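Local atomic coordinates of probable ABC transporter extracellular-binding protein YckB (Bacillus subtilis, PDB entry 2IEE), a protein that probably serves as the extracellular solute-binding component of a binding-protein-dependent ABC transport system, capturing its ligand outside the membrane. Residues Y49-V54 with P106-S110; E56-L61 with A227-M231; I72-L76 with A87-I91; Y182-L186 with F244-V250. One frame throughout, in Å; residues are numbered along the deposited sequence.

Contact 1 (Y49-V54 with P106-S110)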
loop_
_atom_site.group_PDB
_atom_site.type_symbol
_atom_site.label_atom_id
_atom_site.label_comp_id
_atom_site.label_asym_id
_atom_site.label_seq_id
_atom_site.Cartn_x
_atom_site.Cartn_y
_atom_site.Cartn_z
ATOM N N TYR A 49 -6.288 0.185 -6.819
ATOM C CA TYR A 49 -5.456 1.279 -7.298
ATOM C C TYR A 49 -4.247 0.874 -8.153
ATOM O O TYR A 49 -4.155 1.260 -9.314
ATOM C CB TYR A 49 -4.978 2.143 -6.128
ATOM C CG TYR A 49 -4.054 3.255 -6.571
ATOM C CD1 TYR A 49 -4.516 4.292 -7.375
ATOM C CD2 TYR A 49 -2.708 3.235 -6.231
ATOM C CE1 TYR A 49 -3.655 5.280 -7.834
ATOM C CE2 TYR A 49 -1.837 4.219 -6.682
ATOM C CZ TYR A 49 -2.314 5.235 -7.482
ATOM O OH TYR A 49 -1.446 6.198 -7.930
ATOM N N GLU A 50 -3.326 0.101 -7.581
ATOM C CA GLU A 50 -2.122 -0.307 -8.301
ATOM C C GLU A 50 -2.416 -1.155 -9.536
ATOM O O GLU A 50 -1.798 -0.980 -10.583
ATOM C CB GLU A 50 -1.165 -1.051 -7.355
ATOM C CG GLU A 50 0.165 -1.426 -8.015
ATOM C CD GLU A 50 1.194 -1.983 -7.043
ATOM O OE1 GLU A 50 0.802 -2.466 -5.964
ATOM O OE2 GLU A 50 2.397 -1.952 -7.371
ATOM N N VAL A 51 -3.364 -2.074 -9.409
ATOM C CA VAL A 51 -3.745 -2.934 -10.523
ATOM C C VAL A 51 -4.232 -2.077 -11.691
ATOM O O VAL A 51 -3.816 -2.280 -12.832
ATOM C CB VAL A 51 -4.856 -3.922 -10.092
ATOM C CG1 VAL A 51 -5.482 -4.590 -11.298
ATOM C CG2 VAL A 51 -4.271 -4.967 -9.164
ATOM N N GLU A 52 -5.095 -1.108 -11.404
ATOM C CA GLU A 52 -5.626 -0.251 -12.454
ATOM C C GLU A 52 -4.553 0.662 -13.032
ATOM O O GLU A 52 -4.570 0.960 -14.224
ATOM C CB GLU A 52 -6.810 0.581 -11.935
ATOM C CG GLU A 52 -8.031 -0.234 -11.496
ATOM C CD GLU A 52 -8.526 -1.207 -12.560
ATOM O OE1 GLU A 52 -8.444 -0.881 -13.766
ATOM O OE2 GLU A 52 -9.011 -2.298 -12.192
ATOM N N VAL A 53 -3.621 1.106 -12.194
ATOM C CA VAL A 53 -2.545 1.969 -12.665
ATOM C C VAL A 53 -1.703 1.219 -13.694
ATOM O O VAL A 53 -1.351 1.760 -14.734
ATOM C CB VAL A 53 -1.624 2.419 -11.500
ATOM C CG1 VAL A 53 -0.367 3.076 -12.054
ATOM C CG2 VAL A 53 -2.372 3.399 -10.592
ATOM N N VAL A 54 -1.377 -0.029 -13.387
ATOM C CA VAL A 54 -0.589 -0.853 -14.291
ATOM C C VAL A 54 -1.379 -1.147 -15.569
ATOM O O VAL A 54 -0.867 -1.011 -16.682
ATOM C CB VAL A 54 -0.211 -2.192 -13.615
ATOM C CG1 VAL A 54 0.475 -3.106 -14.614
ATOM C CG2 VAL A 54 0.700 -1.937 -12.430
ATOM N N PRO A 106 7.820 6.031 -8.705
ATOM C CA PRO A 106 6.779 5.681 -7.734
ATOM C C PRO A 106 5.397 6.223 -8.105
ATOM O O PRO A 106 5.288 7.269 -8.741
ATOM C CB PRO A 106 7.289 6.298 -6.429
ATOM C CG PRO A 106 8.781 6.515 -6.672
ATOM C CD PRO A 106 8.814 6.939 -8.112
ATOM N N TYR A 107 4.348 5.500 -7.720
ATOM C CA TYR A 107 2.991 5.961 -7.980
ATOM C C TYR A 107 2.146 6.030 -6.703
ATOM O O TYR A 107 0.928 6.208 -6.753
ATOM C CB TYR A 107 2.297 5.118 -9.062
ATOM C CG TYR A 107 2.599 3.638 -9.078
ATOM C CD1 TYR A 107 2.112 2.793 -8.089
ATOM C CD2 TYR A 107 3.314 3.071 -10.133
ATOM C CE1 TYR A 107 2.319 1.418 -8.149
ATOM C CE2 TYR A 107 3.527 1.693 -10.206
ATOM C CZ TYR A 107 3.026 0.874 -9.210
ATOM O OH TYR A 107 3.213 -0.488 -9.270
ATOM N N LYS A 108 2.808 5.892 -5.559
ATOM C CA LYS A 108 2.147 5.997 -4.262
ATOM C C LYS A 108 3.163 6.351 -3.186
ATOM O O LYS A 108 4.225 5.739 -3.095
ATOM C CB LYS A 108 1.417 4.701 -3.876
ATOM C CG LYS A 108 0.701 4.801 -2.523
ATOM C CD LYS A 108 -0.463 3.815 -2.381
ATOM C CE LYS A 108 0.008 2.392 -2.120
ATOM N NZ LYS A 108 0.667 2.250 -0.796
ATOM N N TYR A 109 2.828 7.357 -2.387
ATOM C CA TYR A 109 3.681 7.803 -1.296
ATOM C C TYR A 109 2.816 7.783 -0.044
ATOM O O TYR A 109 1.664 8.214 -0.069
ATOM C CB TYR A 109 4.186 9.225 -1.552
ATOM C CG TYR A 109 4.989 9.379 -2.826
ATOM C CD1 TYR A 109 4.367 9.363 -4.072
ATOM C CD2 TYR A 109 6.372 9.544 -2.782
ATOM C CE1 TYR A 109 5.103 9.514 -5.247
ATOM C CE2 TYR A 109 7.121 9.694 -3.953
ATOM C CZ TYR A 109 6.479 9.678 -5.177
ATOM O OH TYR A 109 7.208 9.828 -6.330
ATOM N N SER A 110 3.363 7.277 1.050
ATOM C CA SER A 110 2.599 7.210 2.277
ATOM C C SER A 110 3.543 7.145 3.468
ATOM O O SER A 110 4.753 7.347 3.335
ATOM C CB SER A 110 1.687 5.978 2.247
ATOM O OG SER A 110 0.771 5.983 3.331
#

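Contact 2 (E56-L61 with A227-M231)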
loop_
_atom_site.group_PDB
_atom_site.type_symbol
_atom_site.label_atom_id
_atom_site.label_comp_id
_atom_site.label_asym_id
_atom_site.label_seq_id
_atom_site.Cartn_x
_atom_site.Cartn_y
_atom_site.Cartn_z
ATOM N N GLU A 56 -3.797 0.473 -17.030
ATOM C CA GLU A 56 -3.872 1.659 -17.875
ATOM C C GLU A 56 -2.512 2.007 -18.481
ATOM O O GLU A 56 -2.423 2.390 -19.648
ATOM C CB GLU A 56 -4.405 2.839 -17.052
ATOM C CG GLU A 56 -4.603 4.136 -17.825
ATOM C CD GLU A 56 -5.633 4.002 -18.936
ATOM O OE1 GLU A 56 -6.565 3.183 -18.792
ATOM O OE2 GLU A 56 -5.522 4.726 -19.949
ATOM N N ALA A 57 -1.452 1.879 -17.692
ATOM C CA ALA A 57 -0.117 2.184 -18.191
ATOM C C ALA A 57 0.187 1.250 -19.358
ATOM O O ALA A 57 0.688 1.675 -20.398
ATOM C CB ALA A 57 0.914 2.006 -17.081
ATOM N N ALA A 58 -0.127 -0.027 -19.182
ATOM C CA ALA A 58 0.107 -1.009 -20.231
ATOM C C ALA A 58 -0.724 -0.647 -21.456
ATOM O O ALA A 58 -0.258 -0.757 -22.593
ATOM C CB ALA A 58 -0.259 -2.403 -19.737
ATOM N N LYS A 59 -1.955 -0.206 -21.221
ATOM C CA LYS A 59 -2.838 0.175 -22.313
ATOM C C LYS A 59 -2.216 1.330 -23.092
ATOM O O LYS A 59 -2.250 1.343 -24.319
ATOM C CB LYS A 59 -4.216 0.583 -21.778
ATOM C CG LYS A 59 -5.245 0.818 -22.878
ATOM C CD LYS A 59 -6.567 1.340 -22.334
ATOM C CE LYS A 59 -7.576 1.520 -23.462
ATOM N NZ LYS A 59 -8.892 2.027 -22.975
ATOM N N ARG A 60 -1.638 2.292 -22.376
ATOM C CA ARG A 60 -0.999 3.436 -23.016
ATOM C C ARG A 60 0.090 2.937 -23.963
ATOM O O ARG A 60 0.415 3.599 -24.948
ATOM C CB ARG A 60 -0.358 4.368 -21.975
ATOM C CG ARG A 60 -1.332 5.050 -21.018
ATOM C CD ARG A 60 -2.309 5.968 -21.745
ATOM N NE ARG A 60 -3.352 6.480 -20.854
ATOM C CZ ARG A 60 -3.240 7.572 -20.104
ATOM N NH1 ARG A 60 -2.125 8.289 -20.130
ATOM N NH2 ARG A 60 -4.247 7.946 -19.324
ATOM N N LEU A 61 0.643 1.766 -23.649
ATOM C CA LEU A 61 1.706 1.165 -24.441
ATOM C C LEU A 61 1.195 0.097 -25.410
ATOM O O LEU A 61 1.955 -0.763 -25.847
ATOM C CB LEU A 61 2.754 0.555 -23.505
ATOM C CG LEU A 61 3.438 1.558 -22.566
ATOM C CD1 LEU A 61 4.217 0.828 -21.488
ATOM C CD2 LEU A 61 4.349 2.464 -23.373
ATOM N N ALA A 227 4.785 6.001 -19.835
ATOM C CA ALA A 227 3.329 5.951 -19.727
ATOM C C ALA A 227 2.857 6.502 -18.376
ATOM O O ALA A 227 1.847 7.197 -18.305
ATOM C CB ALA A 227 2.841 4.522 -19.917
ATOM N N LEU A 228 3.592 6.194 -17.311
ATOM C CA LEU A 228 3.244 6.677 -15.979
ATOM C C LEU A 228 3.348 8.200 -15.902
ATOM O O LEU A 228 2.530 8.851 -15.251
ATOM C CB LEU A 228 4.153 6.036 -14.921
ATOM C CG LEU A 228 3.837 4.589 -14.529
ATOM C CD1 LEU A 228 4.921 4.024 -13.615
ATOM C CD2 LEU A 228 2.484 4.548 -13.839
ATOM N N LYS A 229 4.355 8.761 -16.564
ATOM C CA LYS A 229 4.557 10.204 -16.580
ATOM C C LYS A 229 3.397 10.867 -17.315
ATOM O O LYS A 229 2.899 11.913 -16.903
ATOM C CB LYS A 229 5.882 10.545 -17.278
ATOM C CG LYS A 229 6.146 12.037 -17.431
ATOM C CD LYS A 229 7.538 12.306 -17.991
ATOM C CE LYS A 229 7.825 13.806 -18.075
ATOM N NZ LYS A 229 9.223 14.092 -18.518
ATOM N N GLU A 230 2.977 10.245 -18.411
ATOM C CA GLU A 230 1.872 10.741 -19.214
ATOM C C GLU A 230 0.597 10.744 -18.369
ATOM O O GLU A 230 -0.224 11.661 -18.461
ATOM C CB GLU A 230 1.695 9.843 -20.441
ATOM C CG GLU A 230 0.590 10.246 -21.394
ATOM C CD GLU A 230 0.468 9.277 -22.561
ATOM O OE1 GLU A 230 1.420 9.192 -23.372
ATOM O OE2 GLU A 230 -0.574 8.592 -22.665
HETATM N N MSE A 231 0.445 9.709 -17.547
HETATM C CA MSE A 231 -0.718 9.569 -16.676
HETATM C C MSE A 231 -0.632 10.571 -15.531
HETATM O O MSE A 231 -1.639 11.129 -15.087
HETATM C CB MSE A 231 -0.787 8.141 -16.128
HETATM C CG MSE A 231 -1.253 7.110 -17.150
HETATM SE SE MSE A 231 -1.012 5.291 -16.524
HETATM C CE MSE A 231 -2.473 5.222 -15.259
#

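Contact 3 (I72-L76 with A87-I91)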
loop_
_atom_site.group_PDB
_atom_site.type_symbol
_atom_site.label_atom_id
_atom_site.label_comp_id
_atom_site.label_asym_id
_atom_site.label_seq_id
_atom_site.Cartn_x
_atom_site.Cartn_y
_atom_site.Cartn_z
ATOM N N ILE A 72 3.165 -12.943 -1.848
ATOM C CA ILE A 72 4.280 -12.011 -1.949
ATOM C C ILE A 72 5.593 -12.789 -2.019
ATOM O O ILE A 72 6.556 -12.355 -2.654
ATOM C CB ILE A 72 4.317 -11.049 -0.737
ATOM C CG1 ILE A 72 5.417 -9.999 -0.927
ATOM C CG2 ILE A 72 4.551 -11.831 0.541
ATOM C CD1 ILE A 72 5.157 -9.026 -2.066
ATOM N N ASP A 73 5.620 -13.948 -1.370
ATOM C CA ASP A 73 6.809 -14.787 -1.355
ATOM C C ASP A 73 7.044 -15.427 -2.719
ATOM O O ASP A 73 6.123 -15.962 -3.329
ATOM C CB ASP A 73 6.668 -15.879 -0.291
ATOM C CG ASP A 73 7.872 -16.800 -0.243
ATOM O OD1 ASP A 73 9.002 -16.291 -0.058
ATOM O OD2 ASP A 73 7.691 -18.030 -0.387
ATOM N N GLY A 74 8.286 -15.369 -3.190
ATOM C CA GLY A 74 8.616 -15.952 -4.477
ATOM C C GLY A 74 8.233 -15.066 -5.646
ATOM O O GLY A 74 8.542 -15.368 -6.798
HETATM N N MSE A 75 7.557 -13.964 -5.345
HETATM C CA MSE A 75 7.126 -13.031 -6.374
HETATM C C MSE A 75 8.349 -12.400 -7.027
HETATM O O MSE A 75 8.476 -12.389 -8.251
HETATM C CB MSE A 75 6.238 -11.952 -5.751
HETATM C CG MSE A 75 5.448 -11.125 -6.748
HETATM SE SE MSE A 75 4.186 -9.952 -5.854
HETATM C CE MSE A 75 2.723 -11.191 -5.603
ATOM N N LEU A 76 9.251 -11.878 -6.204
ATOM C CA LEU A 76 10.466 -11.252 -6.707
ATOM C C LEU A 76 11.308 -12.278 -7.455
ATOM O O LEU A 76 12.000 -11.943 -8.418
ATOM C CB LEU A 76 11.274 -10.667 -5.547
ATOM C CG LEU A 76 10.617 -9.544 -4.746
ATOM C CD1 LEU A 76 11.388 -9.328 -3.458
ATOM C CD2 LEU A 76 10.582 -8.269 -5.568
ATOM N N ALA A 87 6.270 -7.194 -11.100
ATOM C CA ALA A 87 5.479 -7.478 -9.911
ATOM C C ALA A 87 4.919 -6.158 -9.380
ATOM O O ALA A 87 5.654 -5.178 -9.222
ATOM C CB ALA A 87 6.344 -8.148 -8.856
ATOM N N ALA A 88 3.615 -6.138 -9.129
ATOM C CA ALA A 88 2.935 -4.950 -8.616
ATOM C C ALA A 88 2.178 -5.385 -7.371
ATOM O O ALA A 88 1.091 -5.951 -7.459
ATOM C CB ALA A 88 1.966 -4.407 -9.658
ATOM N N ASN A 89 2.749 -5.121 -6.205
ATOM C CA ASN A 89 2.104 -5.550 -4.982
ATOM C C ASN A 89 2.481 -4.682 -3.794
ATOM O O ASN A 89 2.973 -5.190 -2.790
ATOM C CB ASN A 89 2.483 -7.009 -4.696
ATOM C CG ASN A 89 1.540 -7.678 -3.706
ATOM O OD1 ASN A 89 1.973 -8.442 -2.843
ATOM N ND2 ASN A 89 0.242 -7.405 -3.841
ATOM N N ASP A 90 2.272 -3.376 -3.916
ATOM C CA ASP A 90 2.562 -2.456 -2.825
ATOM C C ASP A 90 3.989 -2.646 -2.292
ATOM O O ASP A 90 4.232 -2.565 -1.088
ATOM C CB ASP A 90 1.539 -2.697 -1.706
ATOM C CG ASP A 90 1.322 -1.478 -0.836
ATOM O OD1 ASP A 90 1.074 -0.382 -1.391
ATOM O OD2 ASP A 90 1.382 -1.620 0.402
ATOM N N ILE A 91 4.932 -2.887 -3.197
ATOM C CA ILE A 91 6.317 -3.106 -2.807
ATOM C C ILE A 91 7.081 -1.793 -2.653
ATOM O O ILE A 91 7.169 -0.998 -3.588
ATOM C CB ILE A 91 7.020 -3.999 -3.839
ATOM C CG1 ILE A 91 6.214 -5.288 -4.017
ATOM C CG2 ILE A 91 8.430 -4.317 -3.378
ATOM C CD1 ILE A 91 6.702 -6.178 -5.131
#

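Contact 4 (Y182-L186 with F244-V250)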
loop_
_atom_site.group_PDB
_atom_site.type_symbol
_atom_site.label_atom_id
_atom_site.label_comp_id
_atom_site.label_asym_id
_atom_site.label_seq_id
_atom_site.Cartn_x
_atom_site.Cartn_y
_atom_site.Cartn_z
ATOM N N TYR A 182 -3.184 6.101 4.661
ATOM C CA TYR A 182 -4.323 5.984 3.772
ATOM C C TYR A 182 -5.305 4.886 4.154
ATOM O O TYR A 182 -6.515 5.094 4.065
ATOM C CB TYR A 182 -3.834 5.826 2.334
ATOM C CG TYR A 182 -3.240 7.115 1.823
ATOM C CD1 TYR A 182 -4.029 8.262 1.705
ATOM C CD2 TYR A 182 -1.887 7.208 1.499
ATOM C CE1 TYR A 182 -3.486 9.476 1.281
ATOM C CE2 TYR A 182 -1.334 8.418 1.072
ATOM C CZ TYR A 182 -2.137 9.547 0.966
ATOM O OH TYR A 182 -1.593 10.746 0.555
ATOM N N LEU A 183 -4.804 3.735 4.597
ATOM C CA LEU A 183 -5.699 2.651 5.000
ATOM C C LEU A 183 -6.525 3.095 6.188
ATOM O O LEU A 183 -7.683 2.701 6.327
ATOM C CB LEU A 183 -4.924 1.403 5.402
ATOM C CG LEU A 183 -4.122 0.712 4.305
ATOM C CD1 LEU A 183 -3.469 -0.537 4.897
ATOM C CD2 LEU A 183 -5.041 0.353 3.141
ATOM N N GLN A 184 -5.926 3.914 7.049
ATOM C CA GLN A 184 -6.638 4.386 8.226
ATOM C C GLN A 184 -7.651 5.484 7.896
ATOM O O GLN A 184 -8.659 5.602 8.580
ATOM C CB GLN A 184 -5.650 4.850 9.309
ATOM C CG GLN A 184 -4.675 3.743 9.729
ATOM C CD GLN A 184 -4.115 3.910 11.137
ATOM O OE1 GLN A 184 -3.540 4.944 11.479
ATOM N NE2 GLN A 184 -4.272 2.879 11.954
ATOM N N THR A 185 -7.401 6.279 6.856
ATOM C CA THR A 185 -8.360 7.322 6.493
ATOM C C THR A 185 -9.633 6.637 6.003
ATOM O O THR A 185 -10.740 7.153 6.167
ATOM C CB THR A 185 -7.855 8.228 5.360
ATOM O OG1 THR A 185 -7.708 7.457 4.164
ATOM C CG2 THR A 185 -6.523 8.866 5.733
ATOM N N LEU A 186 -9.470 5.466 5.399
ATOM C CA LEU A 186 -10.616 4.724 4.906
ATOM C C LEU A 186 -11.399 4.186 6.090
ATOM O O LEU A 186 -12.620 4.076 6.031
ATOM C CB LEU A 186 -10.170 3.580 3.995
ATOM C CG LEU A 186 -9.600 4.070 2.661
ATOM C CD1 LEU A 186 -9.160 2.884 1.814
ATOM C CD2 LEU A 186 -10.663 4.882 1.929
ATOM N N PHE A 244 -10.087 4.874 -5.523
ATOM C CA PHE A 244 -9.797 3.808 -4.570
ATOM C C PHE A 244 -9.463 4.233 -3.153
ATOM O O PHE A 244 -9.575 3.431 -2.225
ATOM C CB PHE A 244 -8.677 2.926 -5.126
ATOM C CG PHE A 244 -9.115 2.090 -6.285
ATOM C CD1 PHE A 244 -9.893 0.957 -6.080
ATOM C CD2 PHE A 244 -8.815 2.472 -7.585
ATOM C CE1 PHE A 244 -10.368 0.218 -7.155
ATOM C CE2 PHE A 244 -9.286 1.740 -8.665
ATOM C CZ PHE A 244 -10.066 0.609 -8.446
ATOM N N PHE A 245 -9.064 5.486 -2.979
ATOM C CA PHE A 245 -8.719 5.989 -1.658
ATOM C C PHE A 245 -9.635 7.118 -1.166
ATOM O O PHE A 245 -9.184 8.071 -0.533
ATOM C CB PHE A 245 -7.254 6.440 -1.658
ATOM C CG PHE A 245 -6.270 5.301 -1.673
ATOM C CD1 PHE A 245 -5.964 4.609 -0.501
ATOM C CD2 PHE A 245 -5.653 4.908 -2.863
ATOM C CE1 PHE A 245 -5.054 3.539 -0.513
ATOM C CE2 PHE A 245 -4.746 3.844 -2.888
ATOM C CZ PHE A 245 -4.446 3.159 -1.705
ATOM N N ASN A 246 -10.923 6.991 -1.469
ATOM C CA ASN A 246 -11.949 7.949 -1.054
ATOM C C ASN A 246 -11.610 9.435 -1.223
ATOM O O ASN A 246 -11.649 10.213 -0.262
ATOM C CB ASN A 246 -12.356 7.659 0.400
ATOM C CG ASN A 246 -13.671 8.319 0.788
ATOM O OD1 ASN A 246 -14.620 8.348 0.010
ATOM N ND2 ASN A 246 -13.733 8.838 2.003
ATOM N N LYS A 247 -11.282 9.806 -2.460
ATOM C CA LYS A 247 -10.957 11.180 -2.857
ATOM C C LYS A 247 -9.549 11.677 -2.515
ATOM O O LYS A 247 -9.177 12.799 -2.869
ATOM C CB LYS A 247 -12.002 12.151 -2.302
ATOM C CG LYS A 247 -13.457 11.746 -2.568
ATOM C CD LYS A 247 -13.719 11.412 -4.038
ATOM C CE LYS A 247 -15.186 11.065 -4.292
ATOM N NZ LYS A 247 -15.684 9.998 -3.372
ATOM N N ALA A 248 -8.762 10.849 -1.839
ATOM C CA ALA A 248 -7.396 11.237 -1.508
ATOM C C ALA A 248 -6.523 10.927 -2.724
ATOM O O ALA A 248 -6.861 10.051 -3.527
ATOM C CB ALA A 248 -6.912 10.463 -0.306
ATOM N N ASP A 249 -5.414 11.647 -2.870
ATOM C CA ASP A 249 -4.509 11.422 -4.002
ATOM C C ASP A 249 -3.161 10.931 -3.484
ATOM O O ASP A 249 -2.285 11.728 -3.130
ATOM C CB ASP A 249 -4.322 12.712 -4.807
ATOM C CG ASP A 249 -3.377 12.533 -5.982
ATOM O OD1 ASP A 249 -2.976 11.382 -6.256
ATOM O OD2 ASP A 249 -3.036 13.538 -6.639
ATOM N N VAL A 250 -2.996 9.613 -3.456
ATOM C CA VAL A 250 -1.772 9.010 -2.945
ATOM C C VAL A 250 -0.579 9.041 -3.904
ATOM O O VAL A 250 0.518 8.631 -3.529
ATOM C CB VAL A 250 -2.024 7.541 -2.541
ATOM C CG1 VAL A 250 -3.262 7.449 -1.675
ATOM C CG2 VAL A 250 -2.171 6.671 -3.789
HETATM O O HOH W 1 -8.939 8.700 2.080
#

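Contact 1 (Y49-V54 with P106-S110)
Tyr49 and Glu50 meet Tyr107 because both helix residues send CG trans to their own backbone nitrogen, Tyr49 with chi1 at 177°, while Tyr107 tucks its CG between N and the carbonyl carbon (chi1 37°). The Tyr107 ring is thereby turned onto the first turns of helix 49-60. At its tip, Tyr107 OH donates to Glu50 OE2 at 2.5 Å. The carboxylate accepts with its anti lone pair; OE2 lies at the edge of the ring, near the ring plane, the two planes being 67° apart. The glutamate chain is extended and crosses the tyrosine at about a right angle, with Glu50 CG 3.6 Å from Tyr107 CE1. In return, Tyr49 OH donates to the backbone oxygen Tyr107 O at 2.6 Å, in the carbonyl plane. Val53 closes the pair: its CG1 stands over one face of the Tyr107 ring, 4.2 Å from CD2, and its CG2 lies over a face of the Tyr49 ring. Tyr107 is thus held at both its hydroxyl and its carbonyl, and these polar atoms are satisfied inside a buried contact. A leucine in place of Tyr107 would probably leave Glu50 OE2 without this donor and Val53 CG1 without its ring face. Beyond the pair, Glu50 OE1 takes the backbone NH of Asp90, and Lys108 runs on to Gln209 and Asp90. Locking the start of a helix to the segment leading into strand 108-116, which pairs with strand 197-214, fits the strand crossing between lobes in two-lobed type II solute-binding proteins.

Contact 2 (E56-L61 with A227-M231)
Segments 56-60 of helix 49-60 and 227-231 of helix 218-234 cross at 109°, their axes 9.2 Å apart, and Ala57 and Ala227 have the nearest CA atoms. This is a steep helix-to-helix crossing in the alpha/beta solute-binding fold, apolar in the middle with a salt-bridge network along one border. Small residues let the backbones in: Ala227 CB rests 3.6 Å from Ala57 O and also touches Arg60 CB and the CG of Leu61. Beside it comes Met231, modelled as selenomethionine. Its SE lies against Ala57, 3.8 Å from CB, and the bend at chi3 (75°) carries CE across to Glu56 CG, at 3.5 Å. Leu228 reaches the same alanine more loosely with CD2, and its side chain also packs on Tyr107. At the border Arg60 is bent at chi2, bringing its guanidinium back between two acidic residues. NE donates to Glu56 OE2 at 2.9 Å, within the same helix, and the glutamate uses its anti lone pair. NH1 turns the other way, to Glu230 OE2 at 3.0 Å; that bond is less straight, with an N-H...O angle of 136°, and the oxygen sits well out of the guanidinium plane, although the planes of guanidinium and carboxylate are nearly parallel. The third nitrogen, NH2, bonds Ser236 OG at the start of the next helix, so three separate partners fix the rotation of the group. Its flat side is used as well: Met231 CG lies over one face of the guanidinium, offset toward the rim and 3.3 Å from NH1.

Contact 3 (I72-L76 with A87-I91)
This is an apolar contact between the start of helix 75-81 and the loop that leaves strand 86-87, and it sits on one side of the parallel sheet of the first half of the chain. Met75, modelled as selenomethionine, does most of the reaching. With CG trans to the backbone nitrogen (chi1 -166°), its chain extends toward the strand end and sets CG 3.8 Å from Ala87 CB. Farther along, SE lies 3.6 Å from Asn89 CB, and the two side chains cross at about a right angle. Two isoleucines meet nearby, Ile72 CD1 lying 4.3 Å from Ile91 CG1. Leu76 CD2 brushes Ile91 CD1 from the helix side. No hydrogen bond spans the two segments, and contact is made mainly through side-chain carbons and the Met75 selenium. Gly74 occupies the N-cap position, right before the helix. Neighbours come from two sheets: Met75 also touches Ala26 of the central strand 22-27, while Leu76 and Ile91 share Val212 of strand 197-214. Strand 64-69, helix 75-81 and strand 86-87 follow in order, the two strands flanking 22-27, which makes this the beta-alpha-beta crossover of a type II periplasmic-binding-protein lobe.

Contact 4 (Y182-L186 with F244-V250)
Tyr182 sets its CB against Phe245 and its ring against Val250 and Ala248, packing helix 181-190 on the type I' beta turn Phe245 to Ala248 that follows helix 236-244. Its CG stands trans to the carbonyl carbon (chi1 -71°), which swings the ring off the helix and into the loop. The two rings meet obliquely, centroids 5.8 Å apart and planes inclined at 61°. What touches is the root of the tyrosine, CB lying 3.7 Å from Phe245 CD1. Val250 CG1 is set over one face of the Tyr182 ring in a CH-pi contact, modelled too close for its distance to be trusted, the two side chains sliding past each other in opposite directions. Ala248 comes in obliquely, its CB 3.9 Å from Tyr182 CE1. One turn on, Leu186 forks over the turn. CD1 approaches Phe245 CD1, and CD2 meets Asn246 CB at 3.6 Å as these two side chains also run past each other. With a serine in place of Tyr182, Val250 CG1 and Ala248 CB would probably lose the ring they pack on, leaving a gap beside Phe245. Val250 N is also bonded to Ser241 OG of helix 236-244. Within the helix Thr185 OG1 donates to Tyr182 O at 2.6 Å; a single water links the segments, donating to Thr185 OG1 and to Phe245 O, each at 2.7 Å.

How the contacts relate
Contact 1 is central: its centre lies about 8 Å from the centre of the chain, and it touches the other three. Contacts 1 and 2, centres about 12 Å apart, share helix 49-60, and Leu228 packs on Val53. Toward contact 3, Asp90 gives its backbone N to Glu50 OE1 and its OD1 to Lys108 NZ; toward contact 4, Tyr109 N bonds Val250 O. Contacts 3 and 4, centres about 22 Å apart, lie on opposite sides of the chain's centre. In sequence, contact 3 falls between the two segments of contact 1, while contacts 2 and 4 interleave. Late helices 218-234 and 236-244 thus return to early helix 49-60, consistent with a two-lobed binding protein.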